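Local coordinates for protein retinol dehydratase (Spodoptera frugiperda, PDB 1X8J) that converts retinol to anhydroretinol and, as a member of the sulfotransferase 1 family, probably works by sulfuryl transfer from a nucleotide cofactor, at residues A30-Y35 with E118-I123; F195-L200 with E308-K313; E233-R238 with T342-P347. The protein carries 2 engineered substitutions. All blocks are in the same frame, centred on the assembly; numbering follows the deposited sequence.

Contact 1. Residues A30-Y35 with E118-I123; sequences AFPTTY and EEYNDI. With CA (calcium ion), chain C.
Tyr120 lays its ring beside the loop residues Phe31, Pro32 and Thr33, meeting each in a different way. CB carries the ring off helix 117-120, CG anti to the carbonyl carbon (chi1 -67°). Farther out, CD2 passes 3.8 Å from Pro32 CG, and CE2 lies 3.6 Å from Phe31 CZ, turning the tyrosine edge to the phenylalanine face in an offset edge-to-face pair with planes at 70°. Pro32 CB stands over one face, a CH-pi contact 3.9 Å from the centroid of the Tyr120 ring, so the rigid, flat-sided proline suits this spot. At the tip OH donates to Thr33 OG1 at 2.6 Å, and both oxygens bond onward, to Asp113 N and Ile111 O. A phenylalanine at Tyr120 would probably keep much of the ring packing but take from buried Thr33 OG1 the hydroxyl that donates to it and leave Asp113 N without its acceptor. On another side of the same turn, Glu118 O, Asn121 OD1 and Asp122 OD1 bind a calcium ion, which probably steadies the turn. Thus the loop between helix 18-28 and strand 35-38, whose Phe31 also touches androsterone, is fastened to helix 117-120, with Tyr135 of helix 132-141 against Tyr120.

Contact 2. Residues F195-L200 with E308-K313; sequences FHHARL and EHFIRK. With A3P (adenosine-3'-5'-diphosphate), chain D.
Leu200 and Glu308 make the close-packed end of this contact, where the last turn of helix 187-200 meets the loop 308-313. With CG anti to the backbone N (chi1 170°), Leu200 spreads its two methyls over the loop: CD1 rests 3.6 Å from Glu308 CB, while CD2 stands almost exactly above the middle of the Phe310 ring, 3.7 Å from its centroid. A branched apolar side chain suits this place because each methyl has its own surface to cover. Glu308 bends at chi2 and turns its carboxylate back along the helix. OE2 uses its syn lone pair to accept from His196 ND1 at 3.0 Å, nearly in the imidazole plane, although the ring and carboxylate planes stand 60° apart; the same oxygen packs 3.4 Å from Arg199 CB. The other imidazole nitrogen, NE2, is bonded to Tyr322 OH, so both nitrogens fix the ring's rotation.

Packing is looser at the partly exposed His197, whose NE2 comes only within 4.4 Å of Phe310 CE2. The Arg199 guanidinium leads away to Ser208 O.

Beyond the histidine, the guanidinium of Arg312 lies flat on the His196 ring, planes 10° apart. Arg312 NE gives a bond of 3.0 Å to O3P of the nucleotide's 3'-phosphate, with a weak one from NH2, and Lys313 N binds O2P. The run of basic residues and glycine here matches the Arg-Lys-Gly signature of sulfotransferases. His196 is a second-shell residue behind Arg312, and Glu308, which orients it, stands one step farther out; together they probably help to place the arginine that would offset the phosphate's charge.

Contact 3. Residues E233-R238 with T342-P347; sequences EAWAKR and TDLRYP
Trp235 and Leu344 meet face-on: the leucine CD1 methyl sits over the six-membered ring of the indole, 3.5 Å from its centroid and 16° off the ring normal. With CG anti to the backbone N (chi1 -175°), Trp235 swings its broad ring off the helix toward the loop, and a large flat side chain suits a place where one methyl and a length of backbone must be covered together. Leu344 CA, 3.7 Å from Trp235 CZ2, extends the same packing along the indole.

The opposite face of the indole is crossed by the guanidinium of Arg238, so the tryptophan lies between an apolar and a charged neighbour. The very close approach of these two groups is doubtful in detail, but their layered order is clear. Arg238 folds back at chi3 (57°), which brings NE to Trp235 O at 2.9 Å. That carbonyl also accepts from Arg238 N, and the two donors reach it from opposite faces of its plane.

Asp343 comes to the arginine from the opposite direction and meets it at the guanidinium edge. Both NH1 and NH2 bond to one oxygen, OD2, forming an end-on salt bridge; the NH1 bond is 3.0 Å long, and its donor lies above the carboxylate plane. OD1 takes a weak bond of 3.3 Å from Trp235 NE1. An aspartate suits the exposed loop because its two oxygens can serve the arginine and, weakly, the indole N-H at once.

Arg238 thus bonds both to the backbone of its own segment, at Trp235 O, and to Asp343 in the loop after helix 325-339. Trp235 packs edge-to-face with Phe245 of strand 243-247, and Leu344 rests on Val231. It is helix-to-tail packing beside an outermost strand of the central parallel sheet, part of the alpha/beta P-loop-type sulfotransferase fold.

Contact 1 is largely buried, contact 2 partly so, and contact 3 lies at the surface. No helix or strand is common to them. Contacts 1 and 2 have centres about 19 Å apart and border the androsterone site through Phe31 and Phe310 respectively; contact 3 lies on the far side of the chain's centre from contact 1. Their chemistry follows their place: aromatic rings and relayed hydroxyls fill contact 1 beside a calcium site, and contact 2 joins a buried carboxylate, through a histidine, to an arginine that binds the nucleotide, whereas contact 3 pairs an exposed salt bridge with one indole. Along the chain, contact 1 closes before the others open, while contacts 2 and 3 interleave.

Contact 1. Residues A30-Y35 with E118-I123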
loop_
_atom_site.group_PDB
_atom_site.type_symbol
_atom_site.label_atom_id
_atom_site.label_comp_id
_atom_site.label_asym_id
_atom_site.label_seq_id
_atom_site.Cartn_x
_atom_site.Cartn_y
_atom_site.Cartn_z
ATOM N N ALA A 30 4.060 -4.986 -9.624
ATOM C CA ALA A 30 4.359 -4.907 -11.052
ATOM C C ALA A 30 5.025 -6.170 -11.560
ATOM O O ALA A 30 4.877 -6.527 -12.725
ATOM C CB ALA A 30 5.231 -3.695 -11.353
ATOM N N PHE A 31 5.757 -6.851 -10.691
ATOM C CA PHE A 31 6.402 -8.078 -11.111
ATOM C C PHE A 31 5.312 -9.155 -11.227
ATOM O O PHE A 31 4.480 -9.312 -10.331
ATOM C CB PHE A 31 7.479 -8.501 -10.112
ATOM C CG PHE A 31 8.378 -9.576 -10.636
ATOM C CD1 PHE A 31 9.193 -9.335 -11.737
ATOM C CD2 PHE A 31 8.369 -10.847 -10.072
ATOM C CE1 PHE A 31 9.986 -10.351 -12.275
ATOM C CE2 PHE A 31 9.159 -11.868 -10.603
ATOM C CZ PHE A 31 9.967 -11.619 -11.706
ATOM N N PRO A 32 5.307 -9.910 -12.340
ATOM C CA PRO A 32 4.319 -10.963 -12.592
ATOM C C PRO A 32 4.159 -12.047 -11.529
ATOM O O PRO A 32 3.038 -12.389 -11.150
ATOM C CB PRO A 32 4.776 -11.545 -13.932
ATOM C CG PRO A 32 5.451 -10.399 -14.603
ATOM C CD PRO A 32 6.259 -9.818 -13.462
ATOM N N THR A 33 5.271 -12.586 -11.044
ATOM C CA THR A 33 5.207 -13.669 -10.072
ATOM C C THR A 33 4.667 -13.284 -8.695
ATOM O O THR A 33 5.016 -12.244 -8.137
ATOM C CB THR A 33 6.583 -14.323 -9.905
ATOM O OG1 THR A 33 7.195 -14.480 -11.193
ATOM C CG2 THR A 33 6.441 -15.692 -9.264
ATOM N N THR A 34 3.808 -14.138 -8.145
ATOM C CA THR A 34 3.222 -13.877 -6.839
ATOM C C THR A 34 3.778 -14.851 -5.807
ATOM O O THR A 34 4.481 -15.802 -6.160
ATOM C CB THR A 34 1.679 -13.993 -6.887
ATOM O OG1 THR A 34 1.307 -15.311 -7.309
ATOM C CG2 THR A 34 1.100 -12.969 -7.861
ATOM N N TYR A 35 3.457 -14.600 -4.539
ATOM C CA TYR A 35 3.921 -15.432 -3.425
ATOM C C TYR A 35 2.813 -16.197 -2.682
ATOM O O TYR A 35 1.618 -15.976 -2.886
ATOM C CB TYR A 35 4.614 -14.576 -2.355
ATOM C CG TYR A 35 5.825 -13.780 -2.763
ATOM C CD1 TYR A 35 5.722 -12.420 -3.084
ATOM C CD2 TYR A 35 7.095 -14.358 -2.737
ATOM C CE1 TYR A 35 6.874 -11.650 -3.360
ATOM C CE2 TYR A 35 8.243 -13.608 -3.011
ATOM C CZ TYR A 35 8.131 -12.258 -3.318
ATOM O OH TYR A 35 9.278 -11.535 -3.554
ATOM N N GLU A 118 4.358 -13.878 -21.228
ATOM C CA GLU A 118 4.181 -12.585 -21.892
ATOM C C GLU A 118 4.362 -11.391 -20.961
ATOM O O GLU A 118 4.779 -10.319 -21.396
ATOM C CB GLU A 118 2.782 -12.465 -22.525
ATOM C CG GLU A 118 2.453 -13.440 -23.645
ATOM C CD GLU A 118 2.072 -14.821 -23.144
ATOM O OE1 GLU A 118 1.489 -15.590 -23.944
ATOM O OE2 GLU A 118 2.357 -15.137 -21.961
ATOM N N GLU A 119 4.038 -11.581 -19.687
ATOM C CA GLU A 119 4.113 -10.504 -18.698
ATOM C C GLU A 119 5.489 -10.047 -18.229
ATOM O O GLU A 119 5.637 -8.907 -17.789
ATOM C CB GLU A 119 3.279 -10.878 -17.467
ATOM C CG GLU A 119 1.782 -10.850 -17.704
ATOM C CD GLU A 119 1.012 -11.557 -16.606
ATOM O OE1 GLU A 119 1.233 -11.239 -15.417
ATOM O OE2 GLU A 119 0.182 -12.434 -16.933
ATOM N N TYR A 120 6.496 -10.910 -18.326
ATOM C CA TYR A 120 7.823 -10.547 -17.845
ATOM C C TYR A 120 8.598 -9.454 -18.565
ATOM O O TYR A 120 9.256 -8.638 -17.911
ATOM C CB TYR A 120 8.690 -11.787 -17.729
ATOM C CG TYR A 120 8.194 -12.697 -16.648
ATOM C CD1 TYR A 120 7.311 -13.737 -16.937
ATOM C CD2 TYR A 120 8.572 -12.498 -15.320
ATOM C CE1 TYR A 120 6.819 -14.560 -15.937
ATOM C CE2 TYR A 120 8.084 -13.310 -14.310
ATOM C CZ TYR A 120 7.207 -14.343 -14.623
ATOM O OH TYR A 120 6.730 -15.171 -13.630
ATOM N N ASN A 121 8.526 -9.414 -19.890
ATOM C CA ASN A 121 9.266 -8.405 -20.632
ATOM C C ASN A 121 8.676 -7.013 -20.432
ATOM O O ASN A 121 9.323 -6.008 -20.728
ATOM C CB ASN A 121 9.306 -8.768 -22.123
ATOM C CG ASN A 121 7.989 -8.493 -22.835
ATOM O OD1 ASN A 121 6.909 -8.837 -22.347
ATOM N ND2 ASN A 121 8.077 -7.878 -24.009
ATOM N N ASP A 122 7.460 -6.952 -19.904
ATOM C CA ASP A 122 6.795 -5.672 -19.681
ATOM C C ASP A 122 7.360 -4.874 -18.512
ATOM O O ASP A 122 6.971 -3.732 -18.294
ATOM C CB ASP A 122 5.296 -5.887 -19.465
ATOM C CG ASP A 122 4.664 -6.737 -20.555
ATOM O OD1 ASP A 122 5.139 -6.696 -21.716
ATOM O OD2 ASP A 122 3.679 -7.441 -20.256
ATOM N N ILE A 123 8.269 -5.465 -17.748
ATOM C CA ILE A 123 8.855 -4.749 -16.620
ATOM C C ILE A 123 10.108 -4.015 -17.086
ATOM O O ILE A 123 10.701 -3.244 -16.330
ATOM C CB ILE A 123 9.241 -5.708 -15.464
ATOM C CG1 ILE A 123 10.387 -6.619 -15.902
ATOM C CG2 ILE A 123 8.037 -6.533 -15.045
ATOM C CD1 ILE A 123 10.793 -7.619 -14.864
HETATM CA CA CA C . 4.688 -8.401 -23.446
#

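Contact 2. Residues F195-L200 with E308-K313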
loop_
_atom_site.group_PDB
_atom_site.type_symbol
_atom_site.label_atom_id
_atom_site.label_comp_id
_atom_site.label_asym_id
_atom_site.label_seq_id
_atom_site.Cartn_x
_atom_site.Cartn_y
_atom_site.Cartn_z
ATOM N N PHE A 195 17.627 -4.945 -1.703
ATOM C CA PHE A 195 16.883 -3.847 -2.291
ATOM C C PHE A 195 17.463 -3.562 -3.672
ATOM O O PHE A 195 16.731 -3.515 -4.662
ATOM C CB PHE A 195 16.999 -2.611 -1.398
ATOM C CG PHE A 195 16.551 -1.332 -2.054
ATOM C CD1 PHE A 195 15.210 -1.098 -2.318
ATOM C CD2 PHE A 195 17.476 -0.342 -2.370
ATOM C CE1 PHE A 195 14.784 0.116 -2.888
ATOM C CE2 PHE A 195 17.063 0.875 -2.941
ATOM C CZ PHE A 195 15.706 1.098 -3.197
ATOM N N HIS A 196 18.784 -3.393 -3.733
ATOM C CA HIS A 196 19.468 -3.105 -4.994
ATOM C C HIS A 196 19.336 -4.269 -5.969
ATOM O O HIS A 196 19.124 -4.067 -7.171
ATOM C CB HIS A 196 20.948 -2.784 -4.743
ATOM C CG HIS A 196 21.175 -1.436 -4.134
ATOM N ND1 HIS A 196 21.182 -0.275 -4.878
ATOM C CD2 HIS A 196 21.380 -1.060 -2.849
ATOM C CE1 HIS A 196 21.382 0.757 -4.079
ATOM N NE2 HIS A 196 21.506 0.308 -2.842
ATOM N N HIS A 197 19.467 -5.486 -5.447
ATOM C CA HIS A 197 19.323 -6.684 -6.267
ATOM C C HIS A 197 17.934 -6.647 -6.915
ATOM O O HIS A 197 17.786 -6.905 -8.115
ATOM C CB HIS A 197 19.481 -7.933 -5.390
ATOM C CG HIS A 197 19.228 -9.225 -6.104
ATOM N ND1 HIS A 197 18.015 -9.881 -6.048
ATOM C CD2 HIS A 197 20.038 -9.996 -6.871
ATOM C CE1 HIS A 197 18.090 -11.002 -6.748
ATOM N NE2 HIS A 197 19.307 -11.095 -7.257
ATOM N N ALA A 198 16.925 -6.305 -6.113
ATOM C CA ALA A 198 15.545 -6.218 -6.587
ATOM C C ALA A 198 15.430 -5.150 -7.682
ATOM O O ALA A 198 14.635 -5.286 -8.620
ATOM C CB ALA A 198 14.605 -5.880 -5.426
ATOM N N ARG A 199 16.214 -4.084 -7.539
ATOM C CA ARG A 199 16.236 -3.001 -8.505
ATOM C C ARG A 199 16.937 -3.475 -9.776
ATOM O O ARG A 199 16.531 -3.145 -10.890
ATOM C CB ARG A 199 16.989 -1.808 -7.927
ATOM C CG ARG A 199 16.156 -0.892 -7.036
ATOM C CD ARG A 199 15.890 0.420 -7.757
ATOM N NE ARG A 199 15.332 1.451 -6.886
ATOM C CZ ARG A 199 14.063 1.511 -6.491
ATOM N NH1 ARG A 199 13.182 0.598 -6.881
ATOM N NH2 ARG A 199 13.673 2.500 -5.705
ATOM N N LEU A 200 17.989 -4.261 -9.584
ATOM C CA LEU A 200 18.787 -4.797 -10.673
ATOM C C LEU A 200 17.989 -5.603 -11.691
ATOM O O LEU A 200 18.194 -5.468 -12.899
ATOM C CB LEU A 200 19.907 -5.672 -10.094
ATOM C CG LEU A 200 20.760 -6.541 -11.029
ATOM C CD1 LEU A 200 21.612 -5.666 -11.929
ATOM C CD2 LEU A 200 21.645 -7.459 -10.203
ATOM N N GLU A 308 23.312 -0.843 -11.747
ATOM C CA GLU A 308 23.078 -1.861 -10.737
ATOM C C GLU A 308 23.935 -3.025 -11.170
ATOM O O GLU A 308 24.093 -3.265 -12.363
ATOM C CB GLU A 308 21.599 -2.268 -10.678
ATOM C CG GLU A 308 20.719 -1.297 -9.905
ATOM C CD GLU A 308 20.959 -1.343 -8.400
ATOM O OE1 GLU A 308 21.935 -1.984 -7.964
ATOM O OE2 GLU A 308 20.173 -0.732 -7.645
ATOM N N HIS A 309 24.526 -3.723 -10.213
ATOM C CA HIS A 309 25.359 -4.858 -10.551
ATOM C C HIS A 309 25.188 -5.951 -9.504
ATOM O O HIS A 309 24.785 -5.666 -8.382
ATOM C CB HIS A 309 26.824 -4.421 -10.628
ATOM C CG HIS A 309 27.052 -3.269 -11.550
ATOM N ND1 HIS A 309 26.783 -1.966 -11.189
ATOM C CD2 HIS A 309 27.439 -3.231 -12.848
ATOM C CE1 HIS A 309 26.991 -1.175 -12.227
ATOM N NE2 HIS A 309 27.388 -1.918 -13.246
ATOM N N PHE A 310 25.484 -7.193 -9.874
ATOM C CA PHE A 310 25.364 -8.295 -8.928
ATOM C C PHE A 310 26.391 -8.106 -7.830
ATOM O O PHE A 310 26.082 -8.274 -6.657
ATOM C CB PHE A 310 25.587 -9.643 -9.603
ATOM C CG PHE A 310 24.384 -10.161 -10.329
ATOM C CD1 PHE A 310 24.142 -9.803 -11.658
ATOM C CD2 PHE A 310 23.495 -11.031 -9.691
ATOM C CE1 PHE A 310 23.030 -10.308 -12.356
ATOM C CE2 PHE A 310 22.381 -11.544 -10.376
ATOM C CZ PHE A 310 22.150 -11.180 -11.715
ATOM N N ILE A 311 27.613 -7.759 -8.228
ATOM C CA ILE A 311 28.709 -7.508 -7.291
ATOM C C ILE A 311 28.732 -5.985 -7.174
ATOM O O ILE A 311 29.207 -5.298 -8.075
ATOM C CB ILE A 311 30.018 -8.050 -7.873
ATOM C CG1 ILE A 311 29.852 -9.554 -8.144
ATOM C CG2 ILE A 311 31.165 -7.808 -6.919
ATOM C CD1 ILE A 311 30.998 -10.198 -8.907
ATOM N N ARG A 312 28.207 -5.472 -6.061
ATOM C CA ARG A 312 28.057 -4.031 -5.835
ATOM C C ARG A 312 29.153 -3.224 -5.133
ATOM O O ARG A 312 30.059 -2.698 -5.779
ATOM C CB ARG A 312 26.725 -3.811 -5.108
ATOM C CG ARG A 312 26.092 -2.443 -5.289
ATOM C CD ARG A 312 24.662 -2.490 -4.796
ATOM N NE ARG A 312 24.605 -2.942 -3.403
ATOM C CZ ARG A 312 24.842 -2.162 -2.350
ATOM N NH1 ARG A 312 25.148 -0.882 -2.529
ATOM N NH2 ARG A 312 24.778 -2.660 -1.123
ATOM N N LYS A 313 29.038 -3.105 -3.815
ATOM C CA LYS A 313 29.976 -2.342 -2.997
ATOM C C LYS A 313 30.932 -3.241 -2.209
ATOM O O LYS A 313 32.088 -2.879 -1.989
ATOM C CB LYS A 313 29.191 -1.455 -2.028
ATOM C CG LYS A 313 29.236 0.041 -2.315
ATOM C CD LYS A 313 30.463 0.699 -1.684
ATOM C CE LYS A 313 30.266 2.205 -1.493
ATOM N NZ LYS A 313 29.954 2.936 -2.766
HETATM P P1 A3P D . 26.584 -5.705 -1.404
HETATM O O1P A3P D . 26.559 -5.155 -0.039
HETATM O O2P A3P D . 27.664 -5.086 -2.173
HETATM O O3P A3P D . 25.273 -5.514 -2.062
HETATM P P2 A3P D . 25.363 -13.038 -2.729
HETATM O O4P A3P D . 25.100 -14.021 -1.684
HETATM O O5P A3P D . 26.430 -13.513 -3.616
HETATM O O6P A3P D . 24.126 -12.734 -3.501
HETATM O "O5'" A3P D . 25.836 -11.709 -2.029
HETATM C "C5'" A3P D . 26.145 -10.541 -2.752
HETATM C "C4'" A3P D . 26.902 -9.567 -1.845
HETATM O "O4'" A3P D . 28.293 -10.021 -1.742
HETATM C "C3'" A3P D . 26.973 -8.160 -2.411
HETATM O "O3'" A3P D . 26.883 -7.248 -1.288
HETATM C "C2'" A3P D . 28.298 -8.214 -3.184
HETATM O "O2'" A3P D . 28.883 -6.997 -3.652
HETATM C "C1'" A3P D . 29.162 -8.999 -2.214
HETATM N N9 A3P D . 30.343 -9.590 -2.862
HETATM C C8 A3P D . 30.431 -10.346 -4.022
HETATM N N7 A3P D . 31.642 -10.729 -4.342
HETATM C C5 A3P D . 32.426 -10.192 -3.326
HETATM C C6 A3P D . 33.852 -10.215 -3.033
HETATM N N6 A3P D . 34.764 -10.840 -3.802
HETATM N N1 A3P D . 34.295 -9.551 -1.884
HETATM C C2 A3P D . 33.408 -8.901 -1.071
HETATM N N3 A3P D . 32.058 -8.812 -1.248
HETATM C C4 A3P D . 31.628 -9.480 -2.391
#

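Contact 3. Residues E233-R238 with T342-P347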
loop_
_atom_site.group_PDB
_atom_site.type_symbol
_atom_site.label_atom_id
_atom_site.label_comp_id
_atom_site.label_asym_id
_atom_site.label_seq_id
_atom_site.Cartn_x
_atom_site.Cartn_y
_atom_site.Cartn_z
ATOM N N GLU A 233 17.766 -22.074 11.566
ATOM C CA GLU A 233 17.796 -23.483 11.195
ATOM C C GLU A 233 19.229 -23.933 10.936
ATOM O O GLU A 233 19.643 -24.983 11.404
ATOM C CB GLU A 233 16.941 -23.733 9.949
ATOM C CG GLU A 233 15.444 -23.747 10.233
ATOM C CD GLU A 233 14.603 -23.960 8.980
ATOM O OE1 GLU A 233 15.131 -24.526 7.992
ATOM O OE2 GLU A 233 13.407 -23.582 8.986
ATOM N N ALA A 234 19.989 -23.126 10.202
ATOM C CA ALA A 234 21.384 -23.456 9.892
ATOM C C ALA A 234 22.270 -23.369 11.139
ATOM O O ALA A 234 23.164 -24.192 11.342
ATOM C CB ALA A 234 21.915 -22.514 8.802
ATOM N N TRP A 235 22.017 -22.363 11.968
ATOM C CA TRP A 235 22.781 -22.159 13.191
ATOM C C TRP A 235 22.691 -23.395 14.101
ATOM O O TRP A 235 23.679 -23.808 14.735
ATOM C CB TRP A 235 22.238 -20.925 13.917
ATOM C CG TRP A 235 23.006 -20.528 15.149
ATOM C CD1 TRP A 235 22.548 -20.527 16.436
ATOM C CD2 TRP A 235 24.347 -20.025 15.200
ATOM N NE1 TRP A 235 23.518 -20.052 17.282
ATOM C CE2 TRP A 235 24.632 -19.736 16.552
ATOM C CE3 TRP A 235 25.333 -19.790 14.236
ATOM C CZ2 TRP A 235 25.866 -19.222 16.967
ATOM C CZ3 TRP A 235 26.563 -19.276 14.646
ATOM C CH2 TRP A 235 26.816 -18.998 16.004
ATOM N N ALA A 236 21.499 -23.980 14.152
ATOM C CA ALA A 236 21.256 -25.155 14.976
ATOM C C ALA A 236 22.059 -26.375 14.514
ATOM O O ALA A 236 22.345 -27.272 15.309
ATOM C CB ALA A 236 19.774 -25.480 14.982
ATOM N N LYS A 237 22.430 -26.405 13.238
ATOM C CA LYS A 237 23.200 -27.525 12.690
ATOM C C LYS A 237 24.673 -27.171 12.554
ATOM O O LYS A 237 25.438 -27.888 11.914
ATOM C CB LYS A 237 22.665 -27.906 11.311
ATOM C CG LYS A 237 21.223 -28.381 11.290
ATOM C CD LYS A 237 21.108 -29.788 11.837
ATOM C CE LYS A 237 19.732 -30.363 11.569
ATOM N NZ LYS A 237 19.660 -31.788 12.022
ATOM N N ARG A 238 25.062 -26.057 13.149
ATOM C CA ARG A 238 26.433 -25.574 13.074
ATOM C C ARG A 238 27.495 -26.537 13.598
ATOM O O ARG A 238 28.650 -26.492 13.163
ATOM C CB ARG A 238 26.528 -24.242 13.827
ATOM C CG ARG A 238 27.585 -24.192 14.920
ATOM C CD ARG A 238 27.342 -23.020 15.852
ATOM N NE ARG A 238 26.002 -23.108 16.413
ATOM C CZ ARG A 238 25.621 -22.522 17.540
ATOM N NH1 ARG A 238 26.485 -21.794 18.240
ATOM N NH2 ARG A 238 24.380 -22.678 17.971
ATOM N N THR A 342 18.950 -17.282 22.597
ATOM C CA THR A 342 19.670 -18.032 21.571
ATOM C C THR A 342 21.108 -17.558 21.726
ATOM O O THR A 342 21.357 -16.466 22.239
ATOM C CB THR A 342 19.211 -17.693 20.123
ATOM O OG1 THR A 342 19.548 -16.332 19.820
ATOM C CG2 THR A 342 17.716 -17.881 19.967
ATOM N N ASP A 343 22.058 -18.367 21.289
ATOM C CA ASP A 343 23.449 -17.977 21.403
ATOM C C ASP A 343 23.971 -17.372 20.104
ATOM O O ASP A 343 25.156 -17.052 19.990
ATOM C CB ASP A 343 24.297 -19.176 21.839
ATOM C CG ASP A 343 24.072 -20.400 20.980
ATOM O OD1 ASP A 343 22.936 -20.609 20.505
ATOM O OD2 ASP A 343 25.038 -21.166 20.795
ATOM N N LEU A 344 23.075 -17.205 19.133
ATOM C CA LEU A 344 23.439 -16.622 17.848
ATOM C C LEU A 344 23.899 -15.167 18.029
ATOM O O LEU A 344 23.231 -14.360 18.672
ATOM C CB LEU A 344 22.244 -16.681 16.886
ATOM C CG LEU A 344 22.457 -16.020 15.522
ATOM C CD1 LEU A 344 23.592 -16.691 14.794
ATOM C CD2 LEU A 344 21.192 -16.107 14.714
ATOM N N ARG A 345 25.049 -14.837 17.462
ATOM C CA ARG A 345 25.578 -13.486 17.572
ATOM C C ARG A 345 26.297 -13.116 16.289
ATOM O O ARG A 345 26.973 -13.951 15.696
ATOM C CB ARG A 345 26.559 -13.391 18.749
ATOM C CG ARG A 345 25.932 -13.606 20.122
ATOM C CD ARG A 345 24.900 -12.531 20.428
ATOM N NE ARG A 345 24.022 -12.911 21.532
ATOM C CZ ARG A 345 24.376 -12.898 22.810
ATOM N NH1 ARG A 345 25.598 -12.517 23.161
ATOM N NH2 ARG A 345 23.502 -13.266 23.738
ATOM N N TYR A 346 26.147 -11.869 15.857
ATOM C CA TYR A 346 26.835 -11.416 14.653
ATOM C C TYR A 346 28.154 -10.743 15.027
ATOM O O TYR A 346 28.220 -9.969 15.981
ATOM C CB TYR A 346 25.949 -10.464 13.845
ATOM C CG TYR A 346 24.797 -11.169 13.173
ATOM C CD1 TYR A 346 23.706 -11.626 13.914
ATOM C CD2 TYR A 346 24.824 -11.441 11.803
ATOM C CE1 TYR A 346 22.671 -12.342 13.308
ATOM C CE2 TYR A 346 23.796 -12.156 11.189
ATOM C CZ TYR A 346 22.723 -12.604 11.945
ATOM O OH TYR A 346 21.699 -13.312 11.342
ATOM N N PRO A 347 29.225 -11.041 14.278
ATOM C CA PRO A 347 30.577 -10.508 14.478
ATOM C C PRO A 347 30.680 -8.992 14.591
ATOM O O PRO A 347 31.319 -8.471 15.502
ATOM C CB PRO A 347 31.337 -11.036 13.259
ATOM C CG PRO A 347 30.650 -12.335 12.983
ATOM C CD PRO A 347 29.197 -11.954 13.122
#